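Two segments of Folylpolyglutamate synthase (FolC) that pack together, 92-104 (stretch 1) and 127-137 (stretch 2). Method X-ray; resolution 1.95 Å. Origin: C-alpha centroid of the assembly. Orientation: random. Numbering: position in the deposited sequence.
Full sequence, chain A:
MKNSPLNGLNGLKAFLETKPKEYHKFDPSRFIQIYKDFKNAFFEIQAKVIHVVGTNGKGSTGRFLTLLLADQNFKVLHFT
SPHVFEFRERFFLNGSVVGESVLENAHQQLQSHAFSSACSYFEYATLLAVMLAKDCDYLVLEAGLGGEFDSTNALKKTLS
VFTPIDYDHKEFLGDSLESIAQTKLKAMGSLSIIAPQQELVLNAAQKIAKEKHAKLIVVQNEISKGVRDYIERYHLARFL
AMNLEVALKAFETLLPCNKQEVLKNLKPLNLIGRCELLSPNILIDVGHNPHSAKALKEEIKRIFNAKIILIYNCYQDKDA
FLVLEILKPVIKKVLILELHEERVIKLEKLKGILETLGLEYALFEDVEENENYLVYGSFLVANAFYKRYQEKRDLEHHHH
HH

Stretch 1 (92-104) FLNGSVVGESVLE
Stretch 2, residues 127-137: LLAVMLAKDCD

No hydrogen bond joins the two stretches; they meet through side-chain packing centred on one residue, Leu132. It has the largest covered area of any residue here, 99 Å² of its surface, and it touches four residues of stretch 1. In all, 313 Å² is buried, both sides summed.

Stretch 1 begins as the end of a strand, 92-93. A type I' turn from Leu93 to Ser96 reverses the chain into strand 96-97. Two backbone hydrogen bonds close this hairpin: Leu93 N to Ser96 O at 2.7 Å and Ser96 N to Leu93 O at 3.3 Å. Asn94 (phi/psi 51/48) and Gly95 (93/1) occupy the turn corners. At the angles of Gly95 a CB would be jammed against the carbonyl O of Asn94, which calls for glycine. Val98 (-62/143) and Gly99 (-72/149) are extended. Gly99 is the N-cap of helix 100-104, and its O accepts from Leu103 N at 3.0 Å.

Stretch 2 is helical over 127-132. Leu132 N donates to Leu128 O at 2.9 Å. Ala133 (-98/15) is the first residue to leave helical angles. A type I turn from Ala133 to Cys136 follows, with Cys136 N hydrogen-bonded to Ala133 O at 3.0 Å. Cys136 itself is extended (-87/155).

The two helices cross at 109°, with their axes 10.9 Å apart at closest. In the register, Leu103 CA lies 7.4 Å from Leu132 CA. Leu93 CA lies 7.7 Å from Ala133 CA. Asn94 CA lies 8.3 Å from Cys136 CA.

Leu128 and Leu132 lie one helical turn apart, and both point toward stretch 1. Both are m,t rotamers. Leu103 (t,p) starts sideways, but its end comes nearer. Its CD1 reaches both leucines: 4.1 Å to Leu128 CD1 and 4.0 Å to Leu132 CD1. Val102 CG1 (chi1 t) is 3.6 Å from Leu132 CD2. Val98 CG2 (chi1 p) is almost equally close to both methyls, 4.1 Å from Leu132 CD2 and 4.2 Å from Leu132 CD1. Val98 points toward stretch 2, while Val102 lies sideways.

The hairpin makes a second patch. Leu93 (t,p) points toward stretch 2, and its CD1 lies 3.7 Å from Cys136 SG. Leu93 CD1 is also 3.9 Å from Leu132 O, so it packs against the backbone carbonyl of Leu132. Cys136 points toward stretch 1 with chi1 m. Asn94 (chi1 m) starts sideways, but its end comes nearer, with OD1 4.1 Å from Cys136 SG; that oxygen is hydrogen-bonded elsewhere in the structure.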

# COMPACT_ATOMS: atom_id res chain seq x y z
N PHE A 92 -2.62 -10.96 -1.39
CA PHE A 92 -4.00 -11.04 -1.86
C PHE A 92 -4.00 -12.00 -3.04
O PHE A 92 -3.51 -11.65 -4.12
CB PHE A 92 -4.52 -9.66 -2.25
CG PHE A 92 -6.00 -9.60 -2.51
CD1 PHE A 92 -6.90 -9.51 -1.46
CD2 PHE A 92 -6.49 -9.61 -3.81
CE1 PHE A 92 -8.26 -9.44 -1.70
CE2 PHE A 92 -7.86 -9.53 -4.06
CZ PHE A 92 -8.74 -9.45 -3.00
N LEU A 93 -4.53 -13.20 -2.84
CA LEU A 93 -4.37 -14.30 -3.79
C LEU A 93 -5.73 -14.76 -4.29
O LEU A 93 -6.56 -15.21 -3.49
CB LEU A 93 -3.61 -15.46 -3.15
CG LEU A 93 -3.58 -16.78 -3.93
CD1 LEU A 93 -2.84 -16.61 -5.24
CD2 LEU A 93 -2.95 -17.88 -3.08
N ASN A 94 -5.95 -14.65 -5.60
CA ASN A 94 -7.16 -15.13 -6.25
C ASN A 94 -8.42 -14.62 -5.54
O ASN A 94 -9.35 -15.38 -5.24
CB ASN A 94 -7.16 -16.66 -6.34
CG ASN A 94 -5.97 -17.19 -7.13
OD1 ASN A 94 -5.47 -16.52 -8.03
ND2 ASN A 94 -5.52 -18.39 -6.79
N GLY A 95 -8.44 -13.32 -5.27
CA GLY A 95 -9.63 -12.66 -4.78
C GLY A 95 -9.78 -12.56 -3.28
O GLY A 95 -10.78 -12.01 -2.81
N SER A 96 -8.82 -13.07 -2.50
CA SER A 96 -8.93 -12.96 -1.05
C SER A 96 -7.54 -13.01 -0.42
O SER A 96 -6.57 -13.46 -1.04
CB SER A 96 -9.82 -14.07 -0.47
OG SER A 96 -9.18 -15.33 -0.56
N VAL A 97 -7.46 -12.50 0.81
CA VAL A 97 -6.23 -12.61 1.59
C VAL A 97 -5.85 -14.08 1.72
O VAL A 97 -6.71 -14.94 1.93
CB VAL A 97 -6.44 -11.96 2.97
CG1 VAL A 97 -5.34 -12.35 3.93
CG2 VAL A 97 -6.53 -10.43 2.83
N VAL A 98 -4.56 -14.37 1.59
CA VAL A 98 -4.11 -15.76 1.57
C VAL A 98 -4.45 -16.44 2.89
O VAL A 98 -4.40 -15.83 3.97
CB VAL A 98 -2.60 -15.84 1.27
CG1 VAL A 98 -1.77 -15.29 2.43
CG2 VAL A 98 -2.20 -17.27 0.93
N GLY A 99 -4.82 -17.71 2.81
CA GLY A 99 -5.10 -18.47 4.01
C GLY A 99 -3.83 -18.80 4.78
O GLY A 99 -2.75 -18.97 4.20
N GLU A 100 -3.97 -18.88 6.10
CA GLU A 100 -2.81 -19.10 6.96
C GLU A 100 -2.07 -20.39 6.60
O GLU A 100 -0.84 -20.43 6.59
CB GLU A 100 -3.24 -19.14 8.43
CG GLU A 100 -3.73 -17.82 8.97
CD GLU A 100 -3.65 -17.77 10.48
OE1 GLU A 100 -3.68 -16.66 11.05
OE2 GLU A 100 -3.56 -18.85 11.11
N SER A 101 -2.81 -21.46 6.32
CA SER A 101 -2.16 -22.74 6.05
C SER A 101 -1.45 -22.74 4.70
O SER A 101 -0.40 -23.37 4.56
CB SER A 101 -3.17 -23.88 6.13
OG SER A 101 -4.42 -23.48 5.59
N VAL A 102 -2.00 -22.03 3.71
CA VAL A 102 -1.33 -21.89 2.42
C VAL A 102 -0.02 -21.13 2.58
O VAL A 102 1.00 -21.49 1.98
CB VAL A 102 -2.27 -21.21 1.41
CG1 VAL A 102 -1.54 -20.94 0.11
CG2 VAL A 102 -3.51 -22.06 1.17
N LEU A 103 -0.03 -20.07 3.38
CA LEU A 103 1.18 -19.29 3.62
C LEU A 103 2.21 -20.10 4.41
O LEU A 103 3.41 -20.07 4.09
CB LEU A 103 0.83 -18.00 4.35
CG LEU A 103 1.96 -17.03 4.68
CD1 LEU A 103 2.74 -16.64 3.44
CD2 LEU A 103 1.39 -15.80 5.37
N GLU A 104 1.77 -20.82 5.44
CA GLU A 104 2.70 -21.63 6.22
C GLU A 104 3.33 -22.72 5.37
O GLU A 104 4.50 -23.06 5.54
CB GLU A 104 1.98 -22.22 7.44
CG GLU A 104 2.80 -23.24 8.22
CD GLU A 104 4.00 -22.63 8.94
OE1 GLU A 104 4.01 -21.40 9.16
OE2 GLU A 104 4.92 -23.39 9.29
N LEU A 127 9.99 -13.62 -1.61
CA LEU A 127 10.04 -15.01 -2.04
C LEU A 127 8.74 -15.73 -1.74
O LEU A 127 8.28 -16.56 -2.53
CB LEU A 127 11.21 -15.75 -1.37
CG LEU A 127 12.63 -15.32 -1.74
CD1 LEU A 127 13.64 -16.28 -1.09
CD2 LEU A 127 12.83 -15.27 -3.25
N LEU A 128 8.13 -15.43 -0.58
CA LEU A 128 6.83 -16.02 -0.27
C LEU A 128 5.79 -15.64 -1.31
O LEU A 128 4.97 -16.48 -1.72
CB LEU A 128 6.38 -15.59 1.13
CG LEU A 128 7.08 -16.24 2.33
CD1 LEU A 128 6.68 -15.53 3.61
CD2 LEU A 128 6.76 -17.73 2.40
N ALA A 129 5.81 -14.39 -1.77
CA ALA A 129 4.87 -13.96 -2.81
C ALA A 129 5.08 -14.76 -4.09
O ALA A 129 4.11 -15.21 -4.72
CB ALA A 129 5.01 -12.46 -3.07
N VAL A 130 6.34 -14.93 -4.50
CA VAL A 130 6.61 -15.68 -5.73
C VAL A 130 6.18 -17.13 -5.57
O VAL A 130 5.63 -17.73 -6.50
CB VAL A 130 8.10 -15.58 -6.10
CG1 VAL A 130 8.39 -16.37 -7.39
CG2 VAL A 130 8.51 -14.13 -6.24
N MET A 131 6.42 -17.73 -4.40
CA MET A 131 5.99 -19.10 -4.16
C MET A 131 4.47 -19.21 -4.24
O MET A 131 3.93 -20.13 -4.87
CB MET A 131 6.47 -19.58 -2.79
CG MET A 131 7.92 -20.04 -2.76
SD MET A 131 8.20 -21.56 -3.69
CE MET A 131 7.21 -22.72 -2.76
N LEU A 132 3.76 -18.26 -3.62
CA LEU A 132 2.31 -18.29 -3.63
C LEU A 132 1.73 -18.05 -5.02
O LEU A 132 0.60 -18.48 -5.28
CB LEU A 132 1.77 -17.24 -2.66
CG LEU A 132 2.02 -17.52 -1.18
CD1 LEU A 132 1.64 -16.31 -0.35
CD2 LEU A 132 1.24 -18.75 -0.74
N ALA A 133 2.47 -17.38 -5.90
CA ALA A 133 1.98 -17.03 -7.23
C ALA A 133 2.45 -18.00 -8.31
O ALA A 133 2.33 -17.69 -9.50
CB ALA A 133 2.41 -15.61 -7.60
N LYS A 134 2.96 -19.17 -7.91
CA LYS A 134 3.52 -20.13 -8.86
C LYS A 134 2.59 -20.42 -10.03
O LYS A 134 3.04 -20.52 -11.18
CB LYS A 134 3.85 -21.44 -8.11
CG LYS A 134 4.40 -22.56 -8.99
CD LYS A 134 4.32 -23.89 -8.25
CE LYS A 134 5.49 -24.79 -8.59
NZ LYS A 134 5.67 -24.93 -10.06
N ASP A 135 1.29 -20.56 -9.77
CA ASP A 135 0.32 -20.90 -10.80
C ASP A 135 -0.60 -19.74 -11.15
O ASP A 135 -1.70 -19.96 -11.65
CB ASP A 135 -0.51 -22.11 -10.37
CG ASP A 135 0.34 -23.34 -10.13
OD1 ASP A 135 1.16 -23.68 -11.01
OD2 ASP A 135 0.19 -23.96 -9.06
N CYS A 136 -0.16 -18.51 -10.90
CA CYS A 136 -0.96 -17.34 -11.23
C CYS A 136 -0.71 -16.89 -12.66
O CYS A 136 0.35 -17.15 -13.24
CB CYS A 136 -0.65 -16.18 -10.27
SG CYS A 136 -1.40 -16.37 -8.66
N ASP A 137 -1.71 -16.22 -13.23
CA ASP A 137 -1.52 -15.59 -14.53
C ASP A 137 -0.79 -14.26 -14.41
O ASP A 137 -0.02 -13.89 -15.31
CB ASP A 137 -2.87 -15.39 -15.21
CG ASP A 137 -3.62 -16.70 -15.41
OD1 ASP A 137 -3.11 -17.55 -16.17
OD2 ASP A 137 -4.69 -16.87 -14.80